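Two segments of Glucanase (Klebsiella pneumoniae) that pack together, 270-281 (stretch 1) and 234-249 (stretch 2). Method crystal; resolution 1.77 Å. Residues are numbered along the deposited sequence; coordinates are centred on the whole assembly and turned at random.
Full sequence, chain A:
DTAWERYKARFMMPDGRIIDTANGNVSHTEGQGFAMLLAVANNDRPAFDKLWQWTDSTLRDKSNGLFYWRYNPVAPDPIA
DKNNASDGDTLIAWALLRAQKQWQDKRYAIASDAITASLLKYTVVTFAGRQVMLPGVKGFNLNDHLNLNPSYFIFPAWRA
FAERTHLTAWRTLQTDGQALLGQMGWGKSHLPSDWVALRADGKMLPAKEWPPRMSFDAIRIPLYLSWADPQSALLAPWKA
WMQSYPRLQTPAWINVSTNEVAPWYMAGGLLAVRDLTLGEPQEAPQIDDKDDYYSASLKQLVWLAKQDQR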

ATOM      1  N   LEU A 270      -2.427  -3.600  12.993  1.00 10.61           N
ATOM      2  CA  LEU A 270      -1.368  -2.640  13.314  1.00  9.60           C
ATOM      3  C   LEU A 270      -0.300  -3.286  14.180  1.00 12.33           C
ATOM      4  O   LEU A 270       0.901  -3.092  13.958  1.00  8.84           O
ATOM      5  CB  LEU A 270      -1.931  -1.407  14.028  1.00 12.02           C
ATOM      6  CG  LEU A 270      -2.755  -0.380  13.256  1.00 15.49           C
ATOM      7  CD1 LEU A 270      -3.096   0.801  14.174  1.00 15.51           C
ATOM      8  CD2 LEU A 270      -1.987   0.111  12.057  1.00 12.17           C
ATOM      9  N   LEU A 271      -0.727  -4.060  15.177  1.00  9.83           N
ATOM     10  CA  LEU A 271       0.227  -4.738  16.040  1.00 10.09           C
ATOM     11  C   LEU A 271       1.054  -5.754  15.260  1.00  9.92           C
ATOM     12  O   LEU A 271       2.239  -5.942  15.557  1.00 10.47           O
ATOM     13  CB  LEU A 271      -0.522  -5.406  17.194  1.00 12.34           C
ATOM     14  CG  LEU A 271       0.295  -6.164  18.234  1.00 14.46           C
ATOM     15  CD1 LEU A 271       1.350  -5.253  18.819  1.00 13.23           C
ATOM     16  CD2 LEU A 271      -0.630  -6.713  19.331  1.00 13.92           C
ATOM     17  N   ALA A 272       0.457  -6.394  14.251  1.00  8.25           N
ATOM     18  CA  ALA A 272       1.208  -7.315  13.402  1.00 11.18           C
ATOM     19  C   ALA A 272       2.320  -6.594  12.645  1.00 10.05           C
ATOM     20  O   ALA A 272       3.425  -7.127  12.496  1.00 10.12           O
ATOM     21  CB  ALA A 272       0.262  -8.026  12.434  1.00 10.08           C
ATOM     22  N   VAL A 273       2.067  -5.370  12.181  1.00  9.09           N
ATOM     23  CA  VAL A 273       3.146  -4.605  11.554  1.00  7.57           C
ATOM     24  C   VAL A 273       4.238  -4.275  12.565  1.00 10.52           C
ATOM     25  O   VAL A 273       5.433  -4.312  12.245  1.00 10.44           O
ATOM     26  CB  VAL A 273       2.591  -3.329  10.888  1.00  8.89           C
ATOM     27  CG1 VAL A 273       3.738  -2.419  10.411  1.00  8.40           C
ATOM     28  CG2 VAL A 273       1.694  -3.701   9.721  1.00  9.84           C
ATOM     29  N   ARG A 274       3.854  -3.927  13.797  1.00 10.75           N
ATOM     30  CA  ARG A 274       4.851  -3.681  14.836  1.00 10.87           C
ATOM     31  C   ARG A 274       5.723  -4.916  15.053  1.00 10.95           C
ATOM     32  O   ARG A 274       6.953  -4.810  15.115  1.00 11.46           O
ATOM     33  CB  ARG A 274       4.162  -3.248  16.135  1.00  8.78           C
ATOM     34  CG  ARG A 274       5.098  -2.993  17.321  1.00 13.85           C
ATOM     35  CD  ARG A 274       5.274  -4.261  18.126  1.00 17.36           C
ATOM     36  NE  ARG A 274       6.083  -4.065  19.321  1.00 16.18           N
ATOM     37  CZ  ARG A 274       6.732  -5.055  19.916  1.00 20.00           C
ATOM     38  NH1 ARG A 274       7.452  -4.824  21.011  1.00 20.54           N
ATOM     39  NH2 ARG A 274       6.669  -6.273  19.396  1.00 16.69           N
ATOM     40  N   ASP A 275       5.096  -6.097  15.174  1.00 13.59           N
ATOM     41  CA  ASP A 275       5.855  -7.329  15.389  1.00 13.88           C
ATOM     42  C   ASP A 275       6.786  -7.606  14.217  1.00 15.20           C
ATOM     43  O   ASP A 275       7.947  -7.995  14.410  1.00 13.25           O
ATOM     44  CB  ASP A 275       4.914  -8.522  15.585  1.00 16.13           C
ATOM     45  CG  ASP A 275       4.238  -8.542  16.954  1.00 16.49           C
ATOM     46  OD1 ASP A 275       4.682  -7.827  17.873  1.00 16.36           O
ATOM     47  OD2 ASP A 275       3.252  -9.296  17.101  1.00 17.27           O
ATOM     48  N   LEU A 276       6.291  -7.406  12.992  1.00 15.58           N
ATOM     49  CA  LEU A 276       7.142  -7.571  11.817  1.00 15.25           C
ATOM     50  C   LEU A 276       8.326  -6.616  11.862  1.00 12.36           C
ATOM     51  O   LEU A 276       9.466  -7.010  11.578  1.00 13.70           O
ATOM     52  CB  LEU A 276       6.322  -7.363  10.538  1.00 12.26           C
ATOM     53  CG  LEU A 276       7.077  -7.496   9.206  1.00 12.92           C
ATOM     54  CD1 LEU A 276       7.620  -8.920   9.012  1.00 13.81           C
ATOM     55  CD2 LEU A 276       6.187  -7.104   8.043  1.00 13.72           C
ATOM     56  N   THR A 277       8.078  -5.351  12.217  1.00 10.33           N
ATOM     57  CA  THR A 277       9.141  -4.354  12.194  1.00 11.63           C
ATOM     58  C   THR A 277      10.251  -4.702  13.174  1.00 16.48           C
ATOM     59  O   THR A 277      11.434  -4.503  12.876  1.00 15.25           O
ATOM     60  CB  THR A 277       8.565  -2.974  12.501  1.00 12.39           C
ATOM     61  OG1 THR A 277       7.584  -2.659  11.511  1.00 10.96           O
ATOM     62  CG2 THR A 277       9.654  -1.893  12.511  1.00 13.38           C
ATOM     63  N   LEU A 278       9.891  -5.213  14.343  1.00 12.15           N
ATOM     64  CA  LEU A 278      10.874  -5.532  15.368  1.00 16.18           C
ATOM     65  C   LEU A 278      11.402  -6.954  15.258  1.00 19.68           C
ATOM     66  O   LEU A 278      12.269  -7.341  16.048  1.00 22.81           O
ATOM     67  CB  LEU A 278      10.272  -5.299  16.761  1.00 12.40           C
ATOM     68  CG  LEU A 278       9.910  -3.857  17.120  1.00 13.54           C
ATOM     69  CD1 LEU A 278       9.572  -3.699  18.608  1.00 16.15           C
ATOM     70  CD2 LEU A 278      11.018  -2.894  16.704  1.00 17.22           C
ATOM     71  N   GLY A 279      10.921  -7.732  14.292  1.00 15.72           N
ATOM     72  CA  GLY A 279      11.367  -9.102  14.178  1.00 22.09           C
ATOM     73  C   GLY A 279      10.880 -10.007  15.278  1.00 26.42           C
ATOM     74  O   GLY A 279      11.474 -11.064  15.508  1.00 29.62           O
ATOM     75  N   GLU A 280       9.823  -9.628  15.974  1.00 25.64           N
ATOM     76  CA  GLU A 280       9.300 -10.485  17.024  1.00 26.87           C
ATOM     77  C   GLU A 280       8.554 -11.660  16.405  1.00 28.74           C
ATOM     78  O   GLU A 280       7.666 -11.450  15.571  1.00 28.79           O
ATOM     79  CB  GLU A 280       8.374  -9.715  17.955  1.00 27.34           C
ATOM     80  CG  GLU A 280       8.133 -10.439  19.261  1.00 35.03           C
ATOM     81  CD  GLU A 280       7.597  -9.531  20.338  1.00 37.12           C
ATOM     82  OE1 GLU A 280       6.697  -9.970  21.086  1.00 42.05           O
ATOM     83  OE2 GLU A 280       8.076  -8.376  20.436  1.00 33.70           O
ATOM     84  N   PRO A 281       8.879 -12.897  16.787  1.00 32.39           N
ATOM     85  CA  PRO A 281       8.182 -14.058  16.218  1.00 29.92           C
ATOM     86  C   PRO A 281       6.677 -13.965  16.422  1.00 32.16           C
ATOM     87  O   PRO A 281       6.196 -13.645  17.513  1.00 36.34           O
ATOM     88  CB  PRO A 281       8.784 -15.242  16.985  1.00 30.95           C
ATOM     89  CG  PRO A 281      10.122 -14.751  17.450  1.00 32.87           C
ATOM     90  CD  PRO A 281       9.920 -13.293  17.753  1.00 34.36           C
TER
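Stretch 2 234-249: LLAPWKAWMQSYPRLQ

Stretch 2 is helical over 236-243, then leaves the helix at S244, is extended at Y245 and P246, and turns again at R247 and L248. Its helix is held by regular bonds, from K239 N to L235 O (3.0 Å) through Q243 N to K239 O (2.8 Å). After it, S244 OG donates to W241 O at 2.7 Å. Past the extended residues, Q249 N bonds to P246 O at 2.9 Å.

The helix of stretch 2 crosses helix 270-278 steeply, at -114°, with 9.6 Å between the axes at closest approach. The pairing runs in opposite order along the two stretches: K239 lies nearest L278 (CA to CA 5.9 Å), M242 nearest R274 (CA to CA 6.9 Å), and R247 nearest L271 (CA to CA 8.0 Å). The contact buries 636 Å², both sides summed.

The apolar part centres on M242. Its CA-to-CB bond points toward stretch 1, and with chi1 m and chi2 and chi3 t the side chain is extended beyond CB. M242 SD lies 3.6 Å from T277 CB and 3.7 Å from R274 CA. The sulfur thus packs close to the helix backbone. T277 CG2 also meets W238 CB at 3.9 Å and L235 CD2 at 4.3 Å. The W238 side chain starts toward stretch 1, but its end leads away. L278 reaches over the other helix: its CD2 is 3.7 Å from K239 CA, 3.7 Å from Q243 CG and 4.2 Å from M242 CB. K239 is stretched out, with chi2 to chi4 all t, and its CE comes within 3.1 Å of T277 O. Past the helix, L271 CD1 rests 3.5 Å from R247 O, and L271 CD2 is 4.0 Å from L248 CD2.

The charged part centres on R247, which gives up more area to the contact than any other residue. Its chi1 to chi3 are t, which carries the guanidinium out to D275. R247 NE donates to D275 OD1 and R247 NH2 to D275 OD2, both at 2.9 Å and nearly straight. This is a two-pronged salt bridge. L271 CD2 covers one face of the same guanidinium, 3.7 Å from R247 NH2. E280 OE1 makes a long salt bridge to R247 NE at 3.6 Å. That oxygen lies well out of the guanidinium plane, so the attraction is of charges only.

R274 brings a second positive charge close, with its NH2 3.9 Å from R247 NE. Shared acids offset this: R274 NH2 donates to E280 OE2 at 2.7 Å and to D275 OD1 at 2.9 Å. R247 CB lies over one face of the R274 guanidinium, 3.4 Å from R274 NH1.

Three waters bridge the stretches. Water 1 accepts from R274 NE at 2.6 Å and donates to M242 O at 2.9 Å. Water 3 accepts from R274 NH1 at 3.0 Å and donates to Y245 O at 2.6 Å. Water 2 accepts from Q243 NE2 at 2.9 Å and donates weakly to L278 O at 3.3 Å.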

ATOM      1  N   LEU A 234      16.532   2.069   6.340  1.00  7.53           N
ATOM      2  CA  LEU A 234      15.339   2.898   6.444  1.00  6.56           C
ATOM      3  C   LEU A 234      14.395   2.400   7.529  1.00  5.95           C
ATOM      4  O   LEU A 234      13.489   3.134   7.926  1.00  6.43           O
ATOM      5  CB  LEU A 234      14.601   2.950   5.102  1.00  6.80           C
ATOM      6  CG  LEU A 234      15.361   3.714   4.021  1.00  7.75           C
ATOM      7  CD1 LEU A 234      14.769   3.418   2.639  1.00  9.17           C
ATOM      8  CD2 LEU A 234      15.324   5.201   4.328  1.00  7.50           C
ATOM      9  N   LEU A 235      14.583   1.177   8.013  1.00  6.67           N
ATOM     10  CA  LEU A 235      13.756   0.693   9.110  1.00  7.49           C
ATOM     11  C   LEU A 235      14.165   1.278  10.454  1.00  7.17           C
ATOM     12  O   LEU A 235      13.410   1.145  11.423  1.00  6.77           O
ATOM     13  CB  LEU A 235      13.804  -0.839   9.159  1.00  7.68           C
ATOM     14  CG  LEU A 235      12.897  -1.536   8.137  1.00  7.98           C
ATOM     15  CD1 LEU A 235      13.287  -2.979   7.945  1.00  9.44           C
ATOM     16  CD2 LEU A 235      11.443  -1.470   8.598  1.00  6.82           C
ATOM     17  N   ALA A 236      15.319   1.948  10.524  1.00  7.04           N
ATOM     18  CA  ALA A 236      15.854   2.374  11.820  1.00  8.86           C
ATOM     19  C   ALA A 236      14.911   3.266  12.624  1.00  6.78           C
ATOM     20  O   ALA A 236      14.736   3.003  13.828  1.00  7.89           O
ATOM     21  CB  ALA A 236      17.212   3.056  11.610  1.00  9.53           C
ATOM     22  N   PRO A 237      14.306   4.330  12.076  1.00  6.92           N
ATOM     23  CA  PRO A 237      13.416   5.141  12.929  1.00  6.91           C
ATOM     24  C   PRO A 237      12.173   4.386  13.362  1.00  8.96           C
ATOM     25  O   PRO A 237      11.630   4.666  14.442  1.00  9.66           O
ATOM     26  CB  PRO A 237      13.071   6.351  12.044  1.00  7.32           C
ATOM     27  CG  PRO A 237      13.269   5.866  10.639  1.00  8.22           C
ATOM     28  CD  PRO A 237      14.441   4.907  10.726  1.00  6.83           C
ATOM     29  N   TRP A 238      11.704   3.441  12.547  1.00  7.60           N
ATOM     30  CA  TRP A 238      10.522   2.662  12.901  1.00  7.84           C
ATOM     31  C   TRP A 238      10.808   1.745  14.079  1.00 10.12           C
ATOM     32  O   TRP A 238      10.031   1.681  15.042  1.00  9.25           O
ATOM     33  CB  TRP A 238      10.068   1.850  11.688  1.00  7.27           C
ATOM     34  CG  TRP A 238       9.720   2.733  10.540  1.00  6.21           C
ATOM     35  CD1 TRP A 238      10.521   3.092   9.491  1.00  8.41           C
ATOM     36  CD2 TRP A 238       8.475   3.400  10.346  1.00  7.03           C
ATOM     37  NE1 TRP A 238       9.835   3.940   8.644  1.00  6.12           N
ATOM     38  CE2 TRP A 238       8.579   4.147   9.153  1.00  6.62           C
ATOM     39  CE3 TRP A 238       7.280   3.432  11.064  1.00  7.02           C
ATOM     40  CZ2 TRP A 238       7.522   4.918   8.659  1.00  6.08           C
ATOM     41  CZ3 TRP A 238       6.231   4.189  10.576  1.00  6.15           C
ATOM     42  CH2 TRP A 238       6.359   4.927   9.383  1.00  8.09           C
ATOM     43  N   LYS A 239      11.931   1.033  14.017  1.00  9.26           N
ATOM     44  CA  LYS A 239      12.319   0.166  15.120  1.00 10.94           C
ATOM     45  C   LYS A 239      12.556   0.972  16.389  1.00 10.08           C
ATOM     46  O   LYS A 239      12.107   0.578  17.472  1.00 12.41           O
ATOM     47  CB  LYS A 239      13.571  -0.621  14.733  1.00  9.81           C
ATOM     48  CG  LYS A 239      13.345  -1.632  13.601  1.00  9.16           C
ATOM     49  CD  LYS A 239      14.659  -2.315  13.205  1.00 15.88           C
ATOM     50  CE  LYS A 239      14.389  -3.553  12.360  1.00 17.17           C
ATOM     51  NZ  LYS A 239      15.639  -4.133  11.793  1.00 31.00           N
ATOM     52  N   ALA A 240      13.236   2.118  16.269  1.00  8.65           N
ATOM     53  CA  ALA A 240      13.537   2.935  17.446  1.00 10.60           C
ATOM     54  C   ALA A 240      12.266   3.438  18.114  1.00 13.44           C
ATOM     55  O   ALA A 240      12.147   3.408  19.344  1.00 11.97           O
ATOM     56  CB  ALA A 240      14.433   4.116  17.067  1.00 11.38           C
ATOM     57  N   TRP A 241      11.298   3.899  17.319  1.00  9.04           N
ATOM     58  CA  TRP A 241      10.070   4.420  17.902  1.00 10.17           C
ATOM     59  C   TRP A 241       9.264   3.306  18.557  1.00 11.64           C
ATOM     60  O   TRP A 241       8.803   3.448  19.696  1.00 13.30           O
ATOM     61  CB  TRP A 241       9.243   5.136  16.830  1.00 10.16           C
ATOM     62  CG  TRP A 241       8.015   5.778  17.414  1.00  9.74           C
ATOM     63  CD1 TRP A 241       7.975   6.885  18.211  1.00 12.75           C
ATOM     64  CD2 TRP A 241       6.654   5.352  17.245  1.00  9.83           C
ATOM     65  NE1 TRP A 241       6.670   7.175  18.552  1.00 13.89           N
ATOM     66  CE2 TRP A 241       5.842   6.249  17.975  1.00 13.69           C
ATOM     67  CE3 TRP A 241       6.046   4.293  16.559  1.00 13.91           C
ATOM     68  CZ2 TRP A 241       4.446   6.130  18.027  1.00 13.32           C
ATOM     69  CZ3 TRP A 241       4.652   4.173  16.612  1.00 15.21           C
ATOM     70  CH2 TRP A 241       3.878   5.083  17.350  1.00 12.49           C
ATOM     71  N   MET A 242       9.099   2.177  17.862  1.00  8.64           N
ATOM     72  CA  MET A 242       8.336   1.074  18.436  1.00 12.08           C
ATOM     73  C   MET A 242       9.038   0.482  19.658  1.00 14.27           C
ATOM     74  O   MET A 242       8.378   0.106  20.634  1.00 13.66           O
ATOM     75  CB  MET A 242       8.096   0.010  17.371  1.00 13.98           C
ATOM     76  CG  MET A 242       7.228   0.528  16.227  1.00 11.51           C
ATOM     77  SD  MET A 242       7.097  -0.687  14.906  1.00 18.12           S
ATOM     78  CE  MET A 242       6.213   0.277  13.676  1.00 14.09           C
ATOM     79  N   GLN A 243      10.369   0.403  19.630  1.00 13.58           N
ATOM     80  CA  GLN A 243      11.104  -0.114  20.784  1.00 16.57           C
ATOM     81  C   GLN A 243      10.952   0.770  22.020  1.00 17.27           C
ATOM     82  O   GLN A 243      11.240   0.312  23.131  1.00 18.33           O
ATOM     83  CB  GLN A 243      12.590  -0.278  20.429  1.00 15.81           C
ATOM     84  CG  GLN A 243      12.882  -1.541  19.614  1.00 15.30           C
ATOM     85  CD  GLN A 243      14.261  -1.523  18.949  1.00 22.24           C
ATOM     86  OE1 GLN A 243      15.016  -0.559  19.075  1.00 22.98           O
ATOM     87  NE2 GLN A 243      14.579  -2.587  18.220  1.00 26.52           N
ATOM     88  N   SER A 244      10.504   2.019  21.865  1.00 13.12           N
ATOM     89  CA  SER A 244      10.358   2.895  23.021  1.00 17.82           C
ATOM     90  C   SER A 244       9.026   2.712  23.750  1.00 17.31           C
ATOM     91  O   SER A 244       8.779   3.425  24.725  1.00 18.37           O
ATOM     92  CB  SER A 244      10.530   4.361  22.607  1.00 19.64           C
ATOM     93  OG  SER A 244       9.391   4.852  21.918  1.00 16.72           O
ATOM     94  N   TYR A 245       8.176   1.789  23.309  1.00 13.59           N
ATOM     95  CA  TYR A 245       6.886   1.529  23.932  1.00 14.04           C
ATOM     96  C   TYR A 245       6.741   0.057  24.278  1.00 13.24           C
ATOM     97  O   TYR A 245       7.341  -0.797  23.623  1.00 15.53           O
ATOM     98  CB  TYR A 245       5.721   1.938  23.007  1.00 13.46           C
ATOM     99  CG  TYR A 245       5.592   3.424  22.833  1.00 12.66           C
ATOM    100  CD1 TYR A 245       4.994   4.197  23.817  1.00 13.45           C
ATOM    101  CD2 TYR A 245       6.079   4.066  21.692  1.00 15.53           C
ATOM    102  CE1 TYR A 245       4.878   5.553  23.680  1.00 17.67           C
ATOM    103  CE2 TYR A 245       5.964   5.435  21.548  1.00 14.52           C
ATOM    104  CZ  TYR A 245       5.359   6.173  22.548  1.00 17.68           C
ATOM    105  OH  TYR A 245       5.233   7.539  22.439  1.00 25.48           O
ATOM    106  N   PRO A 246       5.938  -0.270  25.295  1.00 14.04           N
ATOM    107  CA  PRO A 246       5.557  -1.671  25.505  1.00 16.03           C
ATOM    108  C   PRO A 246       4.787  -2.187  24.298  1.00 15.00           C
ATOM    109  O   PRO A 246       4.009  -1.457  23.683  1.00 13.85           O
ATOM    110  CB  PRO A 246       4.674  -1.626  26.759  1.00 15.92           C
ATOM    111  CG  PRO A 246       5.014  -0.340  27.435  1.00 16.25           C
ATOM    112  CD  PRO A 246       5.413   0.621  26.342  1.00 15.32           C
ATOM    113  N   ARG A 247       5.025  -3.454  23.955  1.00 15.30           N
ATOM    114  CA  ARG A 247       4.389  -4.054  22.785  1.00 13.66           C
ATOM    115  C   ARG A 247       2.886  -3.792  22.747  1.00 15.88           C
ATOM    116  O   ARG A 247       2.337  -3.443  21.696  1.00 15.78           O
ATOM    117  CB  ARG A 247       4.650  -5.558  22.754  1.00 16.25           C
ATOM    118  CG  ARG A 247       3.810  -6.277  21.710  1.00 13.89           C
ATOM    119  CD  ARG A 247       4.229  -7.719  21.543  1.00 16.11           C
ATOM    120  NE  ARG A 247       3.503  -8.349  20.447  1.00 18.05           N
ATOM    121  CZ  ARG A 247       2.342  -8.975  20.589  1.00 19.90           C
ATOM    122  NH1 ARG A 247       1.777  -9.060  21.789  1.00 18.51           N
ATOM    123  NH2 ARG A 247       1.747  -9.516  19.535  1.00 17.94           N
ATOM    124  N   LEU A 248       2.206  -3.948  23.882  1.00 16.03           N
ATOM    125  CA  LEU A 248       0.757  -3.793  23.948  1.00 17.52           C
ATOM    126  C   LEU A 248       0.313  -2.374  24.286  1.00 16.10           C
ATOM    127  O   LEU A 248      -0.898  -2.126  24.391  1.00 14.18           O
ATOM    128  CB  LEU A 248       0.167  -4.780  24.966  1.00 18.33           C
ATOM    129  CG  LEU A 248       0.359  -6.265  24.644  1.00 17.84           C
ATOM    130  CD1 LEU A 248      -0.210  -7.141  25.760  1.00 23.83           C
ATOM    131  CD2 LEU A 248      -0.278  -6.609  23.316  1.00 22.80           C
ATOM    132  N   GLN A 249       1.244  -1.437  24.436  1.00 13.29           N
ATOM    133  CA  GLN A 249       0.926  -0.042  24.705  1.00 13.68           C
ATOM    134  C   GLN A 249       1.651   0.878  23.735  1.00 11.87           C
ATOM    135  O   GLN A 249       2.216   1.901  24.124  1.00 11.60           O
ATOM    136  CB  GLN A 249       1.267   0.339  26.144  1.00 16.18           C
ATOM    137  CG  GLN A 249       0.464  -0.384  27.204  1.00 18.65           C
ATOM    138  CD  GLN A 249       0.939  -0.027  28.603  1.00 23.72           C
ATOM    139  OE1 GLN A 249       1.641  -0.800  29.248  1.00 31.56           O
ATOM    140  NE2 GLN A 249       0.574   1.160  29.065  1.00 28.56           N
TER
HETATM  141  O   HOH W   1       6.115  -1.662  20.314  1.00 17.01           O
HETATM  142  O   HOH W   2      13.953  -5.467  18.225  1.00 38.88           O
HETATM  143  O   HOH W   3       8.838  -2.560  22.400  1.00 25.16           O